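Local coordinates for protein S-adenosylmethionine:tRNA ribosyltransferase-isomerase (Thermotoga maritima, PDB 1VKY) that probably transfers and isomerises the ribose of S-adenosylmethionine onto preQ1-modified tRNA, giving epoxyqueuosine on the route to queuosine, at residues V42-K46 against T47-E51; Q237-K240 against E241-R244. All blocks are in the same frame, centred on the assembly; numbering follows the deposited sequence.

Contact 1 of 2, residues V42-K46 against T47-E51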
loop_
_atom_site.group_PDB
_atom_site.type_symbol
_atom_site.label_atom_id
_atom_site.label_comp_id
_atom_site.label_asym_id
_atom_site.label_seq_id
_atom_site.Cartn_x
_atom_site.Cartn_y
_atom_site.Cartn_z
ATOM N N VAL B 42 -2.806 21.443 -9.827
ATOM C CA VAL B 42 -3.314 21.649 -11.168
ATOM C C VAL B 42 -2.306 22.444 -11.978
ATOM O O VAL B 42 -1.932 23.562 -11.597
ATOM C CB VAL B 42 -4.670 22.382 -11.138
ATOM C CG1 VAL B 42 -5.235 22.508 -12.525
ATOM C CG2 VAL B 42 -5.683 21.618 -10.246
ATOM N N LEU B 43 -1.951 21.881 -13.126
ATOM C CA LEU B 43 -1.032 22.451 -14.089
ATOM C C LEU B 43 -1.775 22.858 -15.373
ATOM O O LEU B 43 -2.440 22.050 -15.998
ATOM C CB LEU B 43 0.055 21.418 -14.438
ATOM C CG LEU B 43 1.284 21.388 -13.506
ATOM C CD1 LEU B 43 0.935 21.170 -12.115
ATOM C CD2 LEU B 43 2.229 20.348 -13.980
ATOM N N HIS B 44 -1.649 24.134 -15.729
ATOM C CA HIS B 44 -2.266 24.691 -16.923
ATOM C C HIS B 44 -1.146 24.900 -17.937
ATOM O O HIS B 44 -0.362 25.844 -17.827
ATOM C CB HIS B 44 -2.946 26.023 -16.596
ATOM C CG HIS B 44 -4.035 25.931 -15.568
ATOM N ND1 HIS B 44 -5.360 25.782 -15.903
ATOM C CD2 HIS B 44 -3.997 25.996 -14.214
ATOM C CE1 HIS B 44 -6.094 25.759 -14.803
ATOM N NE2 HIS B 44 -5.293 25.897 -13.766
ATOM N N ARG B 45 -1.054 24.022 -18.918
ATOM C CA ARG B 45 0.161 24.008 -19.749
ATOM C C ARG B 45 0.390 25.250 -20.564
ATOM O O ARG B 45 1.503 25.727 -20.614
ATOM C CB ARG B 45 0.182 22.811 -20.686
ATOM C CG ARG B 45 0.344 21.464 -19.992
ATOM C CD ARG B 45 0.071 20.328 -20.940
ATOM N NE ARG B 45 -1.338 20.195 -21.296
ATOM C CZ ARG B 45 -1.774 19.305 -22.170
ATOM N NH1 ARG B 45 -3.055 19.218 -22.441
ATOM N NH2 ARG B 45 -0.923 18.495 -22.777
ATOM N N LYS B 46 -0.638 25.769 -21.215
ATOM C CA LYS B 46 -0.455 26.925 -22.096
ATOM C C LYS B 46 -0.139 28.226 -21.348
ATOM O O LYS B 46 0.659 29.051 -21.801
ATOM C CB LYS B 46 -1.678 27.119 -22.972
ATOM C CG LYS B 46 -1.923 25.972 -23.983
ATOM C CD LYS B 46 -3.405 25.956 -24.400
ATOM C CE LYS B 46 -3.620 25.818 -25.923
ATOM N NZ LYS B 46 -4.026 24.446 -26.361
ATOM N N THR B 47 -0.763 28.417 -20.199
ATOM C CA THR B 47 -0.532 29.620 -19.428
ATOM C C THR B 47 0.595 29.440 -18.433
ATOM O O THR B 47 1.076 30.414 -17.914
ATOM C CB THR B 47 -1.792 30.028 -18.671
ATOM O OG1 THR B 47 -2.147 28.996 -17.762
ATOM C CG2 THR B 47 -2.972 30.145 -19.606
ATOM N N GLN B 48 0.990 28.195 -18.172
ATOM C CA GLN B 48 2.022 27.838 -17.181
ATOM C C GLN B 48 1.612 28.127 -15.737
ATOM O O GLN B 48 2.438 28.188 -14.822
ATOM C CB GLN B 48 3.367 28.498 -17.495
ATOM C CG GLN B 48 3.880 28.182 -18.897
ATOM C CD GLN B 48 4.636 26.875 -18.936
ATOM O OE1 GLN B 48 5.775 26.809 -18.494
ATOM N NE2 GLN B 48 4.002 25.837 -19.441
ATOM N N ARG B 49 0.313 28.228 -15.513
ATOM C CA ARG B 49 -0.190 28.437 -14.185
ATOM C C ARG B 49 -0.237 27.121 -13.396
ATOM O O ARG B 49 -0.625 26.065 -13.914
ATOM C CB ARG B 49 -1.578 29.036 -14.266
ATOM C CG ARG B 49 -2.136 29.380 -12.922
ATOM C CD ARG B 49 -3.624 29.800 -12.980
ATOM N NE ARG B 49 -4.035 30.148 -11.627
ATOM C CZ ARG B 49 -5.281 30.205 -11.181
ATOM N NH1 ARG B 49 -6.313 29.970 -11.982
ATOM N NH2 ARG B 49 -5.481 30.525 -9.913
ATOM N N ILE B 50 0.209 27.200 -12.143
ATOM C CA ILE B 50 0.128 26.081 -11.201
ATOM C C ILE B 50 -0.788 26.479 -10.035
ATOM O O ILE B 50 -0.646 27.579 -9.462
ATOM C CB ILE B 50 1.538 25.687 -10.688
ATOM C CG1 ILE B 50 2.463 25.333 -11.856
ATOM C CG2 ILE B 50 1.483 24.490 -9.756
ATOM C CD1 ILE B 50 3.880 24.954 -11.411
ATOM N N GLU B 51 -1.708 25.593 -9.673
ATOM C CA GLU B 51 -2.570 25.800 -8.507
ATOM C C GLU B 51 -2.524 24.645 -7.543
ATOM O O GLU B 51 -2.244 23.493 -7.906
ATOM C CB GLU B 51 -4.033 25.946 -8.901
ATOM C CG GLU B 51 -4.364 26.998 -9.922
ATOM C CD GLU B 51 -5.856 27.016 -10.160
ATOM O OE1 GLU B 51 -6.339 26.493 -11.189
ATOM O OE2 GLU B 51 -6.528 27.504 -9.268
#
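His44 and Glu51 meet diagonally across a tight beta hairpin, and the bond between them is made at the edge of the ring. The imidazole and carboxylate planes lie 26° apart, and NE2 of His44 donates to the anti lone pair of Glu51 OE1 at 2.8 Å. Arg49, next to the ring on the same face of the sheet, runs alongside it: its chain is extended, with CG anti to the backbone N (chi1 -176°), and its CB comes to 3.9 Å from His44 CD2. Glu51 CD sits over one face of the Arg49 guanidinium, a salt bridge of charge only, since no N-H points at the carboxylate oxygen. Were His44 replaced by an alanine, Glu51 OE1 would probably lose its ring donor and Arg49 the ring carbon its aliphatic chain runs beside. In the backbone, Val42 and Glu51 form a hydrogen-bonded antiparallel pair, and His44 N reaches Arg49 O at 2.8 Å. At the turn, Gln48 folds back at chi2 (-85°) to bring NE2 to 2.8 Å from Arg45 O. On the other face Leu43 CD1 and Ile50 CG2 pack side by side, both residues touching Phe322 of helix 320-332. Tyr61 also bonds Glu51 OE1, while Arg45 turns away to the C-terminal carboxylate of Leu347. Strand 49-54 is the outermost strand of the mixed sheet within this chain, with strand 39-44 joining it to strand 343-346.

Contact 2 of 2, residues Q237-K240 against E241-R244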
loop_
_atom_site.group_PDB
_atom_site.type_symbol
_atom_site.label_atom_id
_atom_site.label_comp_id
_atom_site.label_asym_id
_atom_site.label_seq_id
_atom_site.Cartn_x
_atom_site.Cartn_y
_atom_site.Cartn_z
ATOM N N GLN B 237 -7.558 -3.497 -23.533
ATOM C CA GLN B 237 -8.795 -3.564 -24.306
ATOM C C GLN B 237 -9.477 -2.209 -24.267
ATOM O O GLN B 237 -9.598 -1.615 -23.209
ATOM C CB GLN B 237 -9.741 -4.621 -23.696
ATOM C CG GLN B 237 -11.068 -4.798 -24.469
ATOM C CD GLN B 237 -12.049 -5.730 -23.786
ATOM O OE1 GLN B 237 -11.855 -6.082 -22.627
ATOM N NE2 GLN B 237 -13.115 -6.104 -24.500
ATOM N N VAL B 238 -9.912 -1.738 -25.425
ATOM C CA VAL B 238 -10.737 -0.553 -25.577
ATOM C C VAL B 238 -12.001 -1.005 -26.265
ATOM O O VAL B 238 -12.042 -1.232 -27.476
ATOM C CB VAL B 238 -10.070 0.556 -26.433
ATOM C CG1 VAL B 238 -10.897 1.854 -26.368
ATOM C CG2 VAL B 238 -8.668 0.838 -25.927
ATOM N N PRO B 239 -13.048 -1.165 -25.480
ATOM C CA PRO B 239 -14.252 -1.732 -25.985
ATOM C C PRO B 239 -15.063 -0.769 -26.829
ATOM O O PRO B 239 -14.835 0.442 -26.835
ATOM C CB PRO B 239 -15.004 -2.145 -24.695
ATOM C CG PRO B 239 -14.547 -1.196 -23.661
ATOM C CD PRO B 239 -13.136 -0.822 -24.040
ATOM N N LYS B 240 -16.033 -1.327 -27.540
ATOM C CA LYS B 240 -16.828 -0.596 -28.507
ATOM C C LYS B 240 -17.448 0.643 -27.917
ATOM O O LYS B 240 -17.462 1.659 -28.549
ATOM C CB LYS B 240 -17.945 -1.477 -29.070
ATOM C CG LYS B 240 -17.488 -2.595 -30.019
ATOM C CD LYS B 240 -18.645 -3.268 -30.747
ATOM C CE LYS B 240 -18.219 -3.888 -32.107
ATOM N NZ LYS B 240 -19.272 -3.983 -33.204
ATOM N N GLU B 241 -17.981 0.554 -26.698
ATOM C CA GLU B 241 -18.682 1.689 -26.079
ATOM C C GLU B 241 -17.684 2.833 -25.775
ATOM O O GLU B 241 -17.985 4.018 -25.945
ATOM C CB GLU B 241 -19.451 1.247 -24.806
ATOM C CG GLU B 241 -18.675 0.412 -23.830
ATOM C CD GLU B 241 -18.706 -1.130 -24.018
ATOM O OE1 GLU B 241 -18.832 -1.689 -25.159
ATOM O OE2 GLU B 241 -18.538 -1.799 -22.956
ATOM N N THR B 242 -16.467 2.468 -25.418
ATOM C CA THR B 242 -15.414 3.472 -25.208
ATOM C C THR B 242 -14.939 4.111 -26.495
ATOM O O THR B 242 -14.746 5.317 -26.562
ATOM C CB THR B 242 -14.229 2.828 -24.510
ATOM O OG1 THR B 242 -14.657 2.335 -23.246
ATOM C CG2 THR B 242 -13.127 3.892 -24.157
ATOM N N VAL B 243 -14.748 3.310 -27.543
ATOM C CA VAL B 243 -14.409 3.863 -28.839
ATOM C C VAL B 243 -15.461 4.879 -29.293
ATOM O O VAL B 243 -15.122 5.940 -29.822
ATOM C CB VAL B 243 -14.196 2.732 -29.919
ATOM C CG1 VAL B 243 -14.007 3.323 -31.325
ATOM C CG2 VAL B 243 -12.993 1.846 -29.562
ATOM N N ARG B 244 -16.743 4.544 -29.131
ATOM C CA ARG B 244 -17.826 5.460 -29.512
ATOM C C ARG B 244 -17.777 6.754 -28.733
ATOM O O ARG B 244 -17.905 7.831 -29.287
ATOM C CB ARG B 244 -19.188 4.804 -29.276
ATOM C CG ARG B 244 -20.320 5.648 -29.850
ATOM C CD ARG B 244 -21.696 5.533 -29.142
ATOM N NE ARG B 244 -21.845 4.314 -28.362
ATOM C CZ ARG B 244 -22.041 4.239 -27.031
ATOM N NH1 ARG B 244 -22.138 5.332 -26.255
ATOM N NH2 ARG B 244 -22.152 3.029 -26.475
#
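Val238 CG1 stands anti to its own backbone N (chi1 -171°), which carries this methyl from the end of a strand to the first turn of the helix that follows. There it meets two partners at once, Thr242 CG2 at 3.7 Å and Val243 CG2 at 3.8 Å, crossing each side chain at about a right angle. The torsion of Thr242 sorts its two branches: with chi1 at -61° OG1 lies beside the backbone N and anti to the carbonyl carbon, which leaves CG2 anti to the backbone N. CG2 therefore goes to the valine, while OG1 sits beside the pyrrolidine ring, 3.6 Å from Pro239 CG. Glu241 takes the less common rotamer with CG between its backbone N and carbonyl carbon, then bends at chi2, so that its carboxylate folds back toward Pro239, OE1 lying 3.9 Å from Pro239 CB.

Pro239 holds the N-cap position. Its carbonyl accepts a helix bond from Val243 N at 3.0 Å and nearly in line with the C=O, and Lys240 O takes another from Arg244 N at the same length.

Two polar ends have partners outside the turn: Thr242 OG1 bonds the carbonyl of Glu208, and Lys240 NZ makes a salt bridge with Glu134. Val238 also packs on Val209 of strand 205-213 and on Thr266 and Ile270 of helix 261-270, while Val243 touches Tyr279. The junction thus passes the chain from strand 234-238, set between strands 205-213 and 279-281, into helix 240-252.

How the contacts relate
Both contacts are local changes of direction on strands of the same mixed sheet, yet they lie far apart on it: their centres are about 31 Å apart and their nearest atoms about 18 Å. Contact 1 is a surface hairpin at one border of the sheet, about 25 Å from the centre of the chain, where a strand returns as its own neighbour; one face carries a histidine-carboxylate bond, the other packs apolar side chains against a helix. Contact 2 is partly buried and lies about 12 Å from that centre; here a strand gives way to a helix, and methyl packing joins main-chain helix bonds. Neither shares a strand or helix with the other.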